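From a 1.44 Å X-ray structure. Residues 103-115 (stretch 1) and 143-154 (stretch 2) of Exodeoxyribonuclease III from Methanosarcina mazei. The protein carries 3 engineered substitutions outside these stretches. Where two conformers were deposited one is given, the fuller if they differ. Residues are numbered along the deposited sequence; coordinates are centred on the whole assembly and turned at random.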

# COMPACT_ATOMS: atom_id res chain seq x y z
N GLU A 103 17.42 -6.50 -6.27
CA GLU A 103 18.58 -6.03 -7.03
C GLU A 103 18.23 -4.77 -7.80
O GLU A 103 19.10 -3.91 -7.92
CB GLU A 103 19.09 -7.10 -8.02
CG GLU A 103 19.60 -8.38 -7.38
CD GLU A 103 20.90 -8.19 -6.62
OE1 GLU A 103 21.47 -7.08 -6.66
OE2 GLU A 103 21.33 -9.16 -5.95
N ASP A 104 17.00 -4.64 -8.26
CA ASP A 104 16.65 -3.54 -9.16
C ASP A 104 15.93 -2.36 -8.50
O ASP A 104 15.79 -1.30 -9.13
CB ASP A 104 15.78 -4.06 -10.30
CG ASP A 104 16.53 -5.01 -11.23
OD1 ASP A 104 17.48 -4.53 -11.87
OD2 ASP A 104 16.14 -6.20 -11.27
N PHE A 105 15.51 -2.49 -7.25
CA PHE A 105 14.80 -1.40 -6.61
C PHE A 105 14.58 -1.72 -5.16
O PHE A 105 14.66 -2.89 -4.75
CB PHE A 105 13.42 -1.12 -7.27
CG PHE A 105 12.47 -2.32 -7.28
CD1 PHE A 105 12.56 -3.25 -8.31
CD2 PHE A 105 11.54 -2.51 -6.28
CE1 PHE A 105 11.72 -4.35 -8.34
CE2 PHE A 105 10.66 -3.62 -6.32
CZ PHE A 105 10.75 -4.53 -7.34
N VAL A 106 14.26 -0.68 -4.40
CA VAL A 106 13.84 -0.77 -3.01
C VAL A 106 12.31 -0.75 -2.94
O VAL A 106 11.71 0.16 -3.53
CB VAL A 106 14.38 0.40 -2.20
CG1 VAL A 106 13.84 0.40 -0.77
CG2 VAL A 106 15.95 0.38 -2.19
N LEU A 107 11.70 -1.70 -2.22
CA LEU A 107 10.26 -1.73 -2.05
C LEU A 107 9.86 -1.37 -0.64
O LEU A 107 10.34 -1.99 0.33
CB LEU A 107 9.74 -3.11 -2.36
CG LEU A 107 8.24 -3.32 -2.16
CD1 LEU A 107 7.36 -2.44 -3.09
CD2 LEU A 107 7.88 -4.81 -2.43
N LEU A 108 9.01 -0.36 -0.51
CA LEU A 108 8.44 0.02 0.80
C LEU A 108 6.97 -0.32 0.78
O LEU A 108 6.23 0.23 -0.06
CB LEU A 108 8.65 1.53 1.09
CG LEU A 108 10.11 2.03 0.94
CD1 LEU A 108 10.15 3.52 1.27
CD2 LEU A 108 11.11 1.21 1.77
N ASN A 109 6.54 -1.18 1.68
CA ASN A 109 5.17 -1.62 1.80
C ASN A 109 4.57 -0.96 3.06
O ASN A 109 5.09 -1.20 4.15
CB ASN A 109 5.17 -3.14 1.90
CG ASN A 109 3.77 -3.72 2.13
OD1 ASN A 109 2.79 -3.01 1.94
ND2 ASN A 109 3.67 -5.02 2.47
N ILE A 110 3.56 -0.14 2.89
CA ILE A 110 3.11 0.72 4.00
C ILE A 110 1.60 0.75 4.20
O ILE A 110 0.85 0.88 3.22
CB ILE A 110 3.60 2.19 3.77
CG1 ILE A 110 5.12 2.19 3.45
CG2 ILE A 110 3.30 3.08 4.99
CD1 ILE A 110 5.66 3.58 3.13
N TYR A 111 1.19 0.62 5.45
CA TYR A 111 -0.19 0.85 5.86
C TYR A 111 -0.21 2.20 6.56
O TYR A 111 0.07 2.31 7.76
CB TYR A 111 -0.66 -0.30 6.80
CG TYR A 111 -2.05 -0.14 7.32
CD1 TYR A 111 -3.08 0.28 6.50
CD2 TYR A 111 -2.34 -0.39 8.65
CE1 TYR A 111 -4.38 0.49 7.00
CE2 TYR A 111 -3.66 -0.26 9.14
CZ TYR A 111 -4.66 0.20 8.29
OH TYR A 111 -5.95 0.37 8.75
N PHE A 112 -0.50 3.25 5.81
CA PHE A 112 -0.45 4.60 6.43
C PHE A 112 -1.63 4.75 7.39
O PHE A 112 -2.69 4.12 7.20
CB PHE A 112 -0.54 5.68 5.36
CG PHE A 112 0.70 5.81 4.50
CD1 PHE A 112 0.88 5.10 3.33
CD2 PHE A 112 1.67 6.72 4.89
CE1 PHE A 112 2.06 5.27 2.56
CE2 PHE A 112 2.81 6.93 4.13
CZ PHE A 112 2.99 6.20 2.93
N PRO A 113 -1.47 5.52 8.47
CA PRO A 113 -2.54 5.63 9.48
C PRO A 113 -3.84 6.22 8.96
O PRO A 113 -3.85 7.08 8.08
CB PRO A 113 -1.91 6.56 10.54
CG PRO A 113 -0.38 6.42 10.28
CD PRO A 113 -0.26 6.29 8.79
N ASN A 114 -4.92 5.72 9.53
CA ASN A 114 -6.18 6.37 9.33
C ASN A 114 -6.40 7.41 10.40
O ASN A 114 -6.16 7.19 11.58
CB ASN A 114 -7.29 5.35 9.32
CG ASN A 114 -8.59 5.98 8.94
OD1 ASN A 114 -9.26 6.56 9.80
ND2 ASN A 114 -8.93 5.92 7.63
N GLY A 115 -6.80 8.60 9.96
CA GLY A 115 -6.94 9.75 10.82
C GLY A 115 -8.34 10.07 11.32
O GLY A 115 -8.57 11.09 11.95
N GLY A 143 20.42 7.55 -4.54
CA GLY A 143 20.30 7.00 -5.88
C GLY A 143 19.47 5.71 -5.89
O GLY A 143 19.44 5.05 -6.91
N LYS A 144 18.79 5.36 -4.81
CA LYS A 144 17.92 4.21 -4.86
C LYS A 144 16.80 4.46 -5.85
O LYS A 144 16.35 5.60 -6.04
CB LYS A 144 17.32 3.91 -3.47
CG LYS A 144 18.31 3.54 -2.40
CD LYS A 144 19.19 2.41 -2.80
CE LYS A 144 20.06 1.99 -1.62
NZ LYS A 144 21.02 0.89 -1.97
N LYS A 145 16.28 3.36 -6.40
CA LYS A 145 15.02 3.34 -7.18
C LYS A 145 13.97 2.88 -6.22
O LYS A 145 14.07 1.76 -5.71
CB LYS A 145 15.15 2.40 -8.40
CG LYS A 145 16.07 2.99 -9.51
CD LYS A 145 17.20 2.01 -9.87
CE LYS A 145 16.72 0.99 -10.90
NZ LYS A 145 17.57 -0.28 -11.02
N LEU A 146 12.95 3.70 -5.96
CA LEU A 146 11.96 3.42 -4.93
C LEU A 146 10.63 3.07 -5.50
O LEU A 146 10.08 3.81 -6.32
CB LEU A 146 11.77 4.66 -4.05
CG LEU A 146 13.02 4.92 -3.20
CD1 LEU A 146 13.11 6.37 -2.78
CD2 LEU A 146 13.00 4.02 -1.98
N VAL A 147 10.05 1.98 -5.00
CA VAL A 147 8.67 1.60 -5.28
C VAL A 147 8.00 1.63 -3.92
O VAL A 147 8.49 0.98 -2.98
CB VAL A 147 8.59 0.19 -5.89
CG1 VAL A 147 7.13 -0.22 -6.10
CG2 VAL A 147 9.31 0.17 -7.17
N ILE A 148 6.90 2.37 -3.79
CA ILE A 148 6.19 2.48 -2.53
C ILE A 148 4.77 2.08 -2.76
O ILE A 148 4.03 2.72 -3.51
CB ILE A 148 6.22 3.93 -1.99
CG1 ILE A 148 7.69 4.38 -1.84
CG2 ILE A 148 5.48 4.02 -0.66
CD1 ILE A 148 8.04 5.58 -2.73
N CYS A 149 4.35 1.01 -2.10
CA CYS A 149 2.94 0.60 -2.32
C CYS A 149 2.23 0.58 -0.98
O CYS A 149 2.81 0.27 0.08
CB CYS A 149 2.84 -0.77 -2.98
SG CYS A 149 3.61 -2.16 -2.10
N GLY A 150 0.92 0.77 -1.07
CA GLY A 150 0.10 0.51 0.10
C GLY A 150 -1.07 1.44 0.16
O GLY A 150 -1.51 2.06 -0.83
N ASP A 151 -1.65 1.46 1.36
CA ASP A 151 -2.89 2.16 1.65
C ASP A 151 -2.52 3.48 2.26
O ASP A 151 -2.08 3.53 3.42
CB ASP A 151 -3.71 1.29 2.58
CG ASP A 151 -4.96 1.92 3.07
OD1 ASP A 151 -5.32 3.03 2.65
OD2 ASP A 151 -5.63 1.27 3.93
N VAL A 152 -2.67 4.53 1.46
CA VAL A 152 -2.30 5.89 1.89
C VAL A 152 -3.42 6.45 2.78
O VAL A 152 -3.20 7.44 3.49
CB VAL A 152 -2.07 6.72 0.61
CG1 VAL A 152 -1.81 8.20 0.92
CG2 VAL A 152 -0.89 6.12 -0.16
N ASN A 153 -4.63 5.89 2.71
CA ASN A 153 -5.76 6.38 3.51
C ASN A 153 -6.13 7.83 3.19
O ASN A 153 -6.79 8.49 4.00
CB ASN A 153 -5.54 6.18 5.03
CG ASN A 153 -6.18 4.91 5.53
OD1 ASN A 153 -7.36 4.67 5.28
ND2 ASN A 153 -5.39 4.04 6.17
N THR A 154 -5.80 8.26 1.95
CA THR A 154 -6.20 9.57 1.44
C THR A 154 -6.47 9.46 -0.04
O THR A 154 -5.72 8.74 -0.74
CB THR A 154 -5.06 10.63 1.67
OG1 THR A 154 -4.82 10.76 3.08
CG2 THR A 154 -5.45 12.01 1.14
O HOH W 1 19.27 -1.07 -8.17
O HOH W 2 18.23 -2.30 -12.62
O HOH W 3 -7.58 8.90 7.23

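How does the start of stretch 2 meet its neighbour? Gly 143 closes a helix and touches nothing across the contact, and Lys 144 only lays its CD 3.9 Å from Val 106 CG2. Lys 145 does more. The end of its side chain comes nearer to stretch 1, and Lys 145 NZ donates to Asp 104 O at 2.8 Å, and a water bridges the same NZ (2.7 Å) to Asp 104 OD1 (2.5 Å). The carboxylate itself stays beyond salt-bridge range, with Asp 104 OD1 4.3 Å from Lys 145 NZ.

What holds the strands together from Leu 146 to Cys 149? They run parallel, so bonds alternate along the backbone: Val 106 N to Lys 145 O (2.8 Å), Val 147 N to Val 106 O (2.9 Å), Leu 108 N to Val 147 O (2.9 Å) and Cys 149 N to Leu 108 O (2.9 Å). Side chains in register share a face. Leu 146 and Ile 148 pack with Val 106 and Leu 108, while Val 147 and Cys 149 lie with Leu 107, whose CD1 reaches Val 147 CG1 at 3.7 Å and Cys 149 SG at 3.9 Å.

Why is there a glycine at 150? A CB on Gly 150 would point toward stretch 1 and clash with Ile 110 O; the backbone angles also call for glycine. Gly 150 CA instead makes a CA-H...O contact with Ile 110 O at 3.2 Å.

How does the pairing continue beyond this corner? Asp 151 N reaches Ile 110 O at 3.2 Å, and Phe 112 N reaches Asp 151 O at 2.9 Å. Val 152 points away, yet its CA lies 3.6 Å from Phe 112 CD1. Side-chain amides then take over: Asn 153 ND2 donates to Phe 112 O (2.9 Å), and Asn 153 OD1 accepts from Asn 114 ND2 (3.1 Å).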